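Local coordinates for cellulose biosynthesis protein BcsG (Salmonella typhimurium LT2, PDB 5OLT) that is required for cellulose biosynthesis, this chain being its extramembrane, zinc-binding domain of the alkaline phosphatase family, at residues R257-G268 against I289-G300; S316-R327 against K343-T351. All coordinates share one frame; numbering follows the deposited sequence.

Interaction 1 of 2, residues R257-G268 against I289-G300. With ZN (zinc ion), chain B.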
loop_
_atom_site.group_PDB
_atom_site.type_symbol
_atom_site.label_atom_id
_atom_site.label_comp_id
_atom_site.label_asym_id
_atom_site.label_seq_id
_atom_site.Cartn_x
_atom_site.Cartn_y
_atom_site.Cartn_z
ATOM N N ARG A 257 -12.363 9.502 -17.738
ATOM C CA ARG A 257 -11.331 10.247 -17.022
ATOM C C ARG A 257 -10.012 9.471 -16.964
ATOM O O ARG A 257 -9.979 8.238 -16.910
ATOM C CB ARG A 257 -11.799 10.584 -15.608
ATOM C CG ARG A 257 -13.039 11.482 -15.544
ATOM C CD ARG A 257 -13.289 11.912 -14.113
ATOM N NE ARG A 257 -12.217 12.747 -13.578
ATOM C CZ ARG A 257 -11.965 14.015 -13.923
ATOM N NH1 ARG A 257 -12.705 14.646 -14.822
ATOM N NH2 ARG A 257 -10.971 14.671 -13.349
ATOM N N LYS A 258 -8.911 10.230 -16.970
ATOM C CA LYS A 258 -7.575 9.647 -16.786
ATOM C C LYS A 258 -7.332 9.507 -15.280
ATOM O O LYS A 258 -7.260 10.499 -14.554
ATOM C CB LYS A 258 -6.514 10.546 -17.416
ATOM C CG LYS A 258 -6.635 10.608 -18.941
ATOM C CD LYS A 258 -5.711 11.654 -19.524
ATOM C CE LYS A 258 -5.779 11.684 -21.061
ATOM N NZ LYS A 258 -7.121 12.067 -21.625
ATOM N N VAL A 259 -7.231 8.254 -14.823
ATOM C CA VAL A 259 -7.095 7.959 -13.402
ATOM C C VAL A 259 -6.101 6.840 -13.211
ATOM O O VAL A 259 -6.132 5.838 -13.910
ATOM C CB VAL A 259 -8.438 7.590 -12.735
ATOM C CG1 VAL A 259 -8.262 7.432 -11.202
ATOM C CG2 VAL A 259 -9.527 8.631 -12.983
ATOM N N MET A 260 -5.231 7.018 -12.220
ATOM C CA MET A 260 -4.364 5.949 -11.748
ATOM C C MET A 260 -4.897 5.512 -10.403
ATOM O O MET A 260 -4.912 6.313 -9.481
ATOM C CB MET A 260 -2.922 6.446 -11.622
ATOM C CG MET A 260 -1.954 5.387 -11.100
ATOM S SD MET A 260 -0.302 6.078 -11.011
ATOM C CE MET A 260 0.638 4.683 -10.422
ATOM N N VAL A 261 -5.341 4.264 -10.303
ATOM C CA VAL A 261 -5.885 3.711 -9.041
ATOM C C VAL A 261 -4.873 2.740 -8.468
ATOM O O VAL A 261 -4.383 1.856 -9.162
ATOM C CB VAL A 261 -7.235 3.008 -9.250
ATOM C CG1 VAL A 261 -7.700 2.391 -7.929
ATOM C CG2 VAL A 261 -8.261 4.024 -9.761
ATOM N N VAL A 262 -4.488 2.963 -7.209
ATOM C CA VAL A 262 -3.584 2.069 -6.487
ATOM C C VAL A 262 -4.363 1.493 -5.319
ATOM O O VAL A 262 -4.885 2.263 -4.504
ATOM C CB VAL A 262 -2.350 2.808 -5.951
ATOM C CG1 VAL A 262 -1.464 1.822 -5.174
ATOM C CG2 VAL A 262 -1.605 3.456 -7.110
ATOM N N VAL A 263 -4.466 0.169 -5.253
ATOM C CA VAL A 263 -5.097 -0.485 -4.123
ATOM C C VAL A 263 -3.965 -1.059 -3.285
ATOM O O VAL A 263 -3.174 -1.864 -3.801
ATOM C CB VAL A 263 -6.030 -1.618 -4.595
ATOM C CG1 VAL A 263 -6.514 -2.443 -3.387
ATOM C CG2 VAL A 263 -7.188 -1.002 -5.338
ATOM N N VAL A 264 -3.871 -0.689 -2.004
ATOM C CA VAL A 264 -2.776 -1.201 -1.157
ATOM C C VAL A 264 -3.300 -1.362 0.258
ATOM O O VAL A 264 -3.632 -0.375 0.946
ATOM C CB VAL A 264 -1.539 -0.287 -1.223
ATOM C CG1 VAL A 264 -1.937 1.171 -1.046
ATOM C CG2 VAL A 264 -0.404 -0.714 -0.280
ATOM N N PRO A 265 -3.479 -2.603 0.665
ATOM C CA PRO A 265 -3.970 -2.838 2.040
ATOM C C PRO A 265 -2.947 -2.423 3.083
ATOM O O PRO A 265 -1.744 -2.393 2.828
ATOM C CB PRO A 265 -4.191 -4.341 2.100
ATOM C CG PRO A 265 -4.346 -4.735 0.653
ATOM C CD PRO A 265 -3.396 -3.857 -0.107
ATOM N N GLU A 266 -3.470 -2.086 4.259
ATOM C CA GLU A 266 -2.601 -1.714 5.389
ATOM C C GLU A 266 -1.865 -2.908 5.969
ATOM O O GLU A 266 -0.711 -2.785 6.400
ATOM C CB GLU A 266 -3.470 -1.223 6.547
ATOM C CG GLU A 266 -4.331 0.017 6.348
ATOM C CD GLU A 266 -5.251 0.187 7.539
ATOM O OE1 GLU A 266 -5.126 -0.634 8.482
ATOM O OE2 GLU A 266 -6.088 1.100 7.534
ATOM N N HIS A 267 -2.577 -4.039 6.083
ATOM C CA HIS A 267 -2.132 -5.247 6.828
ATOM C C HIS A 267 -3.320 -6.183 6.793
ATOM O O HIS A 267 -4.467 -5.741 6.535
ATOM C CB HIS A 267 -1.820 -4.914 8.341
ATOM C CG HIS A 267 -3.008 -4.354 9.078
ATOM N ND1 HIS A 267 -4.032 -5.154 9.549
ATOM C CD2 HIS A 267 -3.374 -3.074 9.332
ATOM C CE1 HIS A 267 -4.998 -4.383 10.038
ATOM N NE2 HIS A 267 -4.616 -3.116 9.941
ATOM N N GLY A 268 -3.066 -7.445 7.098
ATOM C CA GLY A 268 -4.132 -8.422 7.133
ATOM C C GLY A 268 -5.014 -8.379 8.359
ATOM O O GLY A 268 -4.679 -7.782 9.382
ATOM N N ILE A 289 0.240 -12.098 7.835
ATOM C CA ILE A 289 -0.507 -10.857 8.076
ATOM C C ILE A 289 -0.029 -9.740 7.137
ATOM O O ILE A 289 -0.809 -8.887 6.737
ATOM C CB ILE A 289 -0.395 -10.445 9.566
ATOM C CG1 ILE A 289 -1.188 -11.487 10.395
ATOM C CG2 ILE A 289 -0.960 -9.060 9.807
ATOM C CD1 ILE A 289 -0.895 -11.450 11.894
ATOM N N THR A 290 1.251 -9.715 6.788
ATOM C CA THR A 290 1.797 -8.559 6.088
ATOM C C THR A 290 1.957 -8.755 4.567
ATOM O O THR A 290 2.232 -7.773 3.889
ATOM C CB THR A 290 3.158 -8.148 6.666
ATOM O OG1 THR A 290 4.076 -9.244 6.447
ATOM C CG2 THR A 290 3.011 -7.852 8.165
ATOM N N ASN A 291 1.744 -9.963 4.037
ATOM C CA ASN A 291 1.816 -10.128 2.565
ATOM C C ASN A 291 0.426 -9.796 1.987
ATOM O O ASN A 291 -0.512 -10.583 2.138
ATOM C CB ASN A 291 2.214 -11.551 2.241
ATOM C CG ASN A 291 2.251 -11.784 0.758
ATOM O OD1 ASN A 291 2.497 -10.850 -0.004
ATOM N ND2 ASN A 291 1.951 -13.026 0.335
ATOM N N VAL A 292 0.296 -8.600 1.391
ATOM C CA VAL A 292 -1.007 -8.044 1.039
ATOM C C VAL A 292 -1.172 -7.860 -0.461
ATOM O O VAL A 292 -0.188 -7.617 -1.168
ATOM C CB VAL A 292 -1.248 -6.702 1.777
ATOM C CG1 VAL A 292 -1.212 -6.881 3.301
ATOM C CG2 VAL A 292 -0.256 -5.597 1.356
ATOM N N PRO A 293 -2.431 -7.942 -0.952
ATOM C CA PRO A 293 -2.671 -7.769 -2.399
ATOM C C PRO A 293 -2.706 -6.327 -2.835
ATOM O O PRO A 293 -3.733 -5.655 -2.724
ATOM C CB PRO A 293 -4.054 -8.421 -2.592
ATOM C CG PRO A 293 -4.761 -8.242 -1.270
ATOM C CD PRO A 293 -3.636 -8.450 -0.235
ATOM N N ALA A 294 -1.600 -5.848 -3.370
ATOM C CA ALA A 294 -1.545 -4.505 -3.893
ATOM C C ALA A 294 -1.666 -4.550 -5.411
ATOM O O ALA A 294 -1.098 -5.430 -6.081
ATOM C CB ALA A 294 -0.230 -3.865 -3.481
ATOM N N GLY A 295 -2.423 -3.607 -5.963
ATOM C CA GLY A 295 -2.662 -3.582 -7.409
ATOM C C GLY A 295 -2.731 -2.174 -7.926
ATOM O O GLY A 295 -3.036 -1.217 -7.193
ATOM N N VAL A 296 -2.501 -2.037 -9.230
ATOM C CA VAL A 296 -2.578 -0.738 -9.891
ATOM C C VAL A 296 -3.408 -0.924 -11.143
ATOM O O VAL A 296 -3.253 -1.925 -11.845
ATOM C CB VAL A 296 -1.169 -0.223 -10.270
ATOM C CG1 VAL A 296 -1.235 1.163 -10.918
ATOM C CG2 VAL A 296 -0.256 -0.169 -9.034
ATOM N N LYS A 297 -4.287 0.028 -11.392
ATOM C CA LYS A 297 -5.075 0.033 -12.636
ATOM C C LYS A 297 -5.080 1.442 -13.190
ATOM O O LYS A 297 -5.282 2.410 -12.453
ATOM C CB LYS A 297 -6.528 -0.398 -12.368
ATOM C CG LYS A 297 -7.358 -0.674 -13.622
ATOM C CD LYS A 297 -8.673 -1.374 -13.267
ATOM C CE LYS A 297 -9.572 -1.507 -14.497
ATOM N NZ LYS A 297 -8.978 -2.295 -15.607
ATOM N N PHE A 298 -4.864 1.557 -14.495
ATOM C CA PHE A 298 -4.965 2.860 -15.178
ATOM C C PHE A 298 -6.252 2.940 -15.994
ATOM O O PHE A 298 -6.649 1.956 -16.660
ATOM C CB PHE A 298 -3.777 3.067 -16.110
ATOM C CG PHE A 298 -2.440 3.112 -15.407
ATOM C CD1 PHE A 298 -1.923 4.336 -14.938
ATOM C CD2 PHE A 298 -1.682 1.946 -15.235
ATOM C CE1 PHE A 298 -0.677 4.374 -14.302
ATOM C CE2 PHE A 298 -0.459 1.981 -14.592
ATOM C CZ PHE A 298 0.060 3.207 -14.141
ATOM N N PHE A 299 -6.922 4.072 -15.906
ATOM C CA PHE A 299 -8.172 4.317 -16.621
ATOM C C PHE A 299 -7.945 5.491 -17.550
ATOM O O PHE A 299 -7.153 6.407 -17.240
ATOM C CB PHE A 299 -9.293 4.678 -15.655
ATOM C CG PHE A 299 -9.662 3.556 -14.725
ATOM C CD1 PHE A 299 -8.957 3.345 -13.533
ATOM C CD2 PHE A 299 -10.702 2.713 -15.050
ATOM C CE1 PHE A 299 -9.294 2.316 -12.677
ATOM C CE2 PHE A 299 -11.025 1.655 -14.193
ATOM C CZ PHE A 299 -10.331 1.482 -13.010
ATOM N N GLY A 300 -8.610 5.440 -18.703
ATOM C CA GLY A 300 -8.608 6.552 -19.636
ATOM C C GLY A 300 -7.384 6.599 -20.525
ATOM O O GLY A 300 -7.120 7.644 -21.147
HETATM ZN ZN ZN B . -6.019 -1.568 9.895
HETATM O O HOH W 1 -8.907 9.674 -21.448
HETATM O O HOH W 2 -6.710 -2.275 12.190
#
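Val259, Val261 and Val263 pair with Phe299, Lys297 and Gly295 through six backbone hydrogen bonds, joining strands 259-265 and 291-299 as antiparallel neighbours whose axes come within 4.7 Å. Beta-branched valines suit such extended backbone, and their methyls fill both faces of the sheet. On one face CG2 of Val261, set beside its own backbone N (chi1 177° places CG1 anti), reaches CE1 of Phe299 at 3.5 Å. On the other, the fully extended Met260 runs alongside Phe298 and points the same way: CG lies 3.6 Å from CE1 of the ring, the sulfur makes an oblique Met-aromatic contact, and CE reaches Val296 CG1. Pro265 and Pro293 both lack an N-H, so past Val263 the pairing gives way to carbon contacts, Pro265 CB meeting Val292 CB at 3.8 Å. Beyond it Glu266 OE1 and His267 NE2 bind the zinc ion, at 1.9 and 2.1 Å, with Cys67 and Ser102. His267 ND1 donates to Gly268 O, fixing the ring's rotation, while Gly268 N is tied to Ile289 O. The opposite end is looser: a water bridges Lys258 NZ and Gly300 O, and Gly300 turns with positive phi. Helix 234-255 packs on Val261 and Phe299, while strand 60-66 continues the sheet beside 259-265 and strand 90-96 borders 291-299.

Interaction 2 of 2, residues S316-R327 against K343-T351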
loop_
_atom_site.group_PDB
_atom_site.type_symbol
_atom_site.label_atom_id
_atom_site.label_comp_id
_atom_site.label_asym_id
_atom_site.label_seq_id
_atom_site.Cartn_x
_atom_site.Cartn_y
_atom_site.Cartn_z
ATOM N N SER A 316 8.427 -6.692 -2.655
ATOM C CA SER A 316 8.160 -5.286 -2.907
ATOM C C SER A 316 7.523 -4.654 -1.685
ATOM O O SER A 316 7.012 -5.350 -0.783
ATOM C CB SER A 316 7.152 -5.172 -4.057
ATOM O OG SER A 316 7.668 -5.765 -5.252
ATOM N N SER A 317 7.520 -3.340 -1.675
ATOM C CA SER A 317 6.752 -2.616 -0.665
ATOM C C SER A 317 6.444 -1.219 -1.199
ATOM O O SER A 317 6.435 -1.009 -2.445
ATOM C CB SER A 317 7.531 -2.581 0.684
ATOM O OG SER A 317 6.662 -2.147 1.726
ATOM N N TYR A 318 6.201 -0.258 -0.291
ATOM C CA TYR A 318 5.692 1.062 -0.692
ATOM C C TYR A 318 6.568 1.791 -1.696
ATOM O O TYR A 318 6.044 2.550 -2.535
ATOM C CB TYR A 318 5.469 1.937 0.530
ATOM C CG TYR A 318 4.548 1.267 1.521
ATOM C CD1 TYR A 318 3.182 1.131 1.246
ATOM C CD2 TYR A 318 5.050 0.703 2.701
ATOM C CE1 TYR A 318 2.326 0.478 2.137
ATOM C CE2 TYR A 318 4.218 0.043 3.599
ATOM C CZ TYR A 318 2.851 -0.047 3.332
ATOM O OH TYR A 318 2.011 -0.723 4.201
ATOM N N LEU A 319 7.886 1.601 -1.621
ATOM C CA LEU A 319 8.768 2.322 -2.534
ATOM C C LEU A 319 8.418 2.006 -3.994
ATOM O O LEU A 319 8.521 2.897 -4.860
ATOM C CB LEU A 319 10.247 2.021 -2.241
ATOM C CG LEU A 319 11.275 2.935 -2.913
ATOM C CD1 LEU A 319 11.157 4.374 -2.401
ATOM C CD2 LEU A 319 12.671 2.377 -2.679
ATOM N N ALA A 320 7.995 0.763 -4.272
ATOM C CA ALA A 320 7.602 0.397 -5.648
ATOM C C ALA A 320 6.342 1.138 -6.108
ATOM O O ALA A 320 6.215 1.424 -7.321
ATOM C CB ALA A 320 7.403 -1.105 -5.771
ATOM N N ILE A 321 5.426 1.440 -5.181
ATOM C CA ILE A 321 4.244 2.247 -5.523
ATOM C C ILE A 321 4.683 3.664 -5.882
ATOM O O ILE A 321 4.305 4.207 -6.926
ATOM C CB ILE A 321 3.208 2.269 -4.377
ATOM C CG1 ILE A 321 2.759 0.840 -4.006
ATOM C CG2 ILE A 321 2.052 3.232 -4.689
ATOM C CD1 ILE A 321 2.102 0.044 -5.118
ATOM N N SER A 322 5.561 4.246 -5.060
ATOM C CA SER A 322 6.070 5.562 -5.354
ATOM C C SER A 322 6.774 5.586 -6.723
ATOM O O SER A 322 6.604 6.566 -7.494
ATOM C CB SER A 322 6.977 6.047 -4.220
ATOM O OG SER A 322 7.449 7.358 -4.519
ATOM N N GLU A 323 7.560 4.547 -7.030
ATOM C CA GLU A 323 8.201 4.524 -8.345
ATOM C C GLU A 323 7.198 4.478 -9.489
ATOM O O GLU A 323 7.366 5.191 -10.481
ATOM C CB GLU A 323 9.129 3.317 -8.423
ATOM C CG GLU A 323 9.869 3.200 -9.737
ATOM C CD GLU A 323 10.777 4.339 -10.055
ATOM O OE1 GLU A 323 11.285 5.004 -9.125
ATOM O OE2 GLU A 323 11.015 4.551 -11.279
ATOM N N LEU A 324 6.131 3.689 -9.348
ATOM C CA LEU A 324 5.125 3.676 -10.405
ATOM C C LEU A 324 4.454 5.032 -10.555
ATOM O O LEU A 324 4.195 5.466 -11.702
ATOM C CB LEU A 324 4.064 2.584 -10.130
ATOM C CG LEU A 324 4.551 1.148 -10.428
ATOM C CD1 LEU A 324 3.581 0.155 -9.820
ATOM C CD2 LEU A 324 4.720 0.892 -11.938
ATOM N N VAL A 325 4.214 5.739 -9.441
ATOM C CA VAL A 325 3.676 7.096 -9.502
ATOM C C VAL A 325 4.626 8.032 -10.253
ATOM O O VAL A 325 4.162 8.789 -11.118
ATOM C CB VAL A 325 3.271 7.641 -8.098
ATOM C CG1 VAL A 325 2.841 9.120 -8.181
ATOM C CG2 VAL A 325 2.140 6.770 -7.512
ATOM N N VAL A 326 5.919 8.017 -9.942
ATOM C CA VAL A 326 6.762 8.954 -10.657
ATOM C C VAL A 326 6.809 8.608 -12.157
ATOM O O VAL A 326 6.813 9.536 -12.975
ATOM C CB VAL A 326 8.132 9.092 -9.984
ATOM C CG1 VAL A 326 9.060 7.963 -10.364
ATOM C CG2 VAL A 326 8.760 10.434 -10.288
ATOM N N ARG A 327 6.765 7.306 -12.506
ATOM C CA ARG A 327 6.756 6.889 -13.931
ATOM C C ARG A 327 5.523 7.428 -14.639
ATOM O O ARG A 327 5.575 7.719 -15.848
ATOM C CB ARG A 327 6.865 5.366 -14.065
ATOM C CG ARG A 327 8.236 4.891 -13.575
ATOM C CD ARG A 327 8.400 3.408 -13.724
ATOM N NE ARG A 327 9.717 2.984 -13.228
ATOM C CZ ARG A 327 10.188 1.744 -13.377
ATOM N NH1 ARG A 327 9.485 0.824 -14.031
ATOM N NH2 ARG A 327 11.365 1.409 -12.859
ATOM N N LYS A 343 8.647 -2.311 -19.888
ATOM C CA LYS A 343 9.529 -1.294 -19.324
ATOM C C LYS A 343 8.866 -0.631 -18.117
ATOM O O LYS A 343 9.521 -0.440 -17.089
ATOM C CB LYS A 343 9.866 -0.247 -20.386
ATOM C CG LYS A 343 10.871 0.795 -19.937
ATOM C CD LYS A 343 11.167 1.715 -21.093
ATOM C CE LYS A 343 12.237 2.714 -20.737
ATOM N NZ LYS A 343 12.399 3.654 -21.892
ATOM N N LEU A 344 7.575 -0.318 -18.231
ATOM C CA LEU A 344 6.855 0.343 -17.135
ATOM C C LEU A 344 6.858 -0.493 -15.851
ATOM O O LEU A 344 6.874 0.086 -14.767
ATOM C CB LEU A 344 5.421 0.653 -17.554
ATOM C CG LEU A 344 4.519 1.356 -16.517
ATOM C CD1 LEU A 344 5.090 2.720 -16.133
ATOM C CD2 LEU A 344 3.138 1.530 -17.125
ATOM N N THR A 345 6.828 -1.807 -15.984
ATOM C CA THR A 345 6.720 -2.694 -14.810
ATOM C C THR A 345 8.043 -3.387 -14.460
ATOM O O THR A 345 8.063 -4.222 -13.551
ATOM C CB THR A 345 5.622 -3.760 -15.010
ATOM O OG1 THR A 345 5.887 -4.558 -16.193
ATOM C CG2 THR A 345 4.243 -3.117 -15.129
ATOM N N SER A 346 9.135 -3.039 -15.150
ATOM C CA SER A 346 10.442 -3.669 -14.907
ATOM C C SER A 346 11.349 -2.723 -14.095
ATOM O O SER A 346 11.159 -1.498 -14.061
ATOM C CB SER A 346 11.134 -4.090 -16.231
ATOM O OG SER A 346 10.401 -5.172 -16.820
ATOM N N ASN A 347 12.339 -3.325 -13.426
ATOM C CA ASN A 347 13.311 -2.580 -12.617
ATOM C C ASN A 347 12.669 -1.743 -11.522
ATOM O O ASN A 347 13.157 -0.688 -11.168
ATOM C CB ASN A 347 14.208 -1.715 -13.498
ATOM C CG ASN A 347 14.737 -2.488 -14.677
ATOM O OD1 ASN A 347 14.243 -2.342 -15.807
ATOM N ND2 ASN A 347 15.669 -3.387 -14.407
ATOM N N LEU A 348 11.561 -2.235 -10.993
ATOM C CA LEU A 348 10.955 -1.558 -9.844
ATOM C C LEU A 348 11.793 -1.871 -8.616
ATOM O O LEU A 348 12.426 -2.937 -8.529
ATOM C CB LEU A 348 9.508 -2.034 -9.644
ATOM C CG LEU A 348 8.482 -1.633 -10.705
ATOM C CD1 LEU A 348 7.166 -2.375 -10.510
ATOM C CD2 LEU A 348 8.258 -0.136 -10.742
ATOM N N PRO A 349 11.798 -0.941 -7.667
ATOM C CA PRO A 349 12.574 -1.250 -6.454
ATOM C C PRO A 349 12.042 -2.477 -5.717
ATOM O O PRO A 349 10.825 -2.648 -5.541
ATOM C CB PRO A 349 12.407 -0.008 -5.589
ATOM C CG PRO A 349 11.255 0.707 -6.138
ATOM C CD PRO A 349 11.116 0.351 -7.597
ATOM N N GLN A 350 12.969 -3.329 -5.296
ATOM C CA GLN A 350 12.633 -4.496 -4.457
ATOM C C GLN A 350 12.976 -4.127 -3.035
ATOM O O GLN A 350 13.899 -3.333 -2.800
ATOM C CB GLN A 350 13.454 -5.736 -4.836
ATOM C CG GLN A 350 13.199 -6.122 -6.292
ATOM C CD GLN A 350 13.949 -7.352 -6.714
ATOM O OE1 GLN A 350 14.038 -8.324 -5.982
ATOM N NE2 GLN A 350 14.435 -7.339 -7.962
ATOM N N THR A 351 12.230 -4.699 -2.097
ATOM C CA THR A 351 12.425 -4.397 -0.678
ATOM C C THR A 351 12.278 -5.703 0.066
ATOM O O THR A 351 11.314 -6.465 -0.161
ATOM C CB THR A 351 11.356 -3.393 -0.179
ATOM O OG1 THR A 351 11.404 -2.206 -0.995
ATOM C CG2 THR A 351 11.617 -3.011 1.287
HETATM O O HOH W 3 8.818 -7.217 0.625
HETATM O O HOH W 4 9.234 -4.447 -7.078
HETATM O O HOH W 5 9.600 -2.027 -3.071
#
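Helix 318-327 faces the end of a second short helix and the irregular coil that follows it, the backbones coming closest at Ser316 and Gln350, with CA atoms 4.8 Å apart. Arg327 spans one end. Its chain is extended from CG to NE, long enough to carry the guanidinium to the turn around Ser346, where Arg327 NH1 and NH2 both grip Ser346 O end-on, at 2.9 and 3.2 Å and in the guanidinium plane. Arg327 NH1 also reaches Leu344 O at 2.8 Å, but from above that carbonyl's plane. Glu323, one helical turn earlier, holds Arg327 NE in a salt bridge through OE2 at 2.8 Å, using the anti lone pair. Leu348 CD2 lies over one face of the guanidinium, offset toward its rim, and also touches Leu324 CD2. Pro349 is the apolar centre: its rigid ring packs CG on Ala320 CA at 3.7 Å and CD on Glu323 CB, while Leu319 crosses it at about a right angle. The small Ala320 probably suits this close approach. At the other end, waters join Ser316 and Ser317 to Pro349 and Thr351; one accepts from Ser317 N and donates to Pro349 O. The chemistry thus changes along the contact, from water bridges through apolar packing to a charged side chain that probably gains from carbonyl dipoles and a carboxylate, which together fix its plane.

How the interactions relate
Interactions 1 and 2 follow one another along the chain, and their centres lie 13 Å apart. They meet where helix 318-328 packs on the sheet: Met260 CE lies 3.8 Å from Leu324 C and 3.9 Å from Val325 N. In the conformers modelled here, Ile321 also packs on Val262 and Tyr318 on Val264. The helix thus turns one side to strand 259-265 and another to the coil of 343-351, so its apolar residues serve two surfaces. Only interaction 1 supplies zinc ligands, Glu266 and His267, which follow Pro265. Interaction 2 instead belongs to the layer that flanks the sheet, binding the 343-351 coil onto the helix.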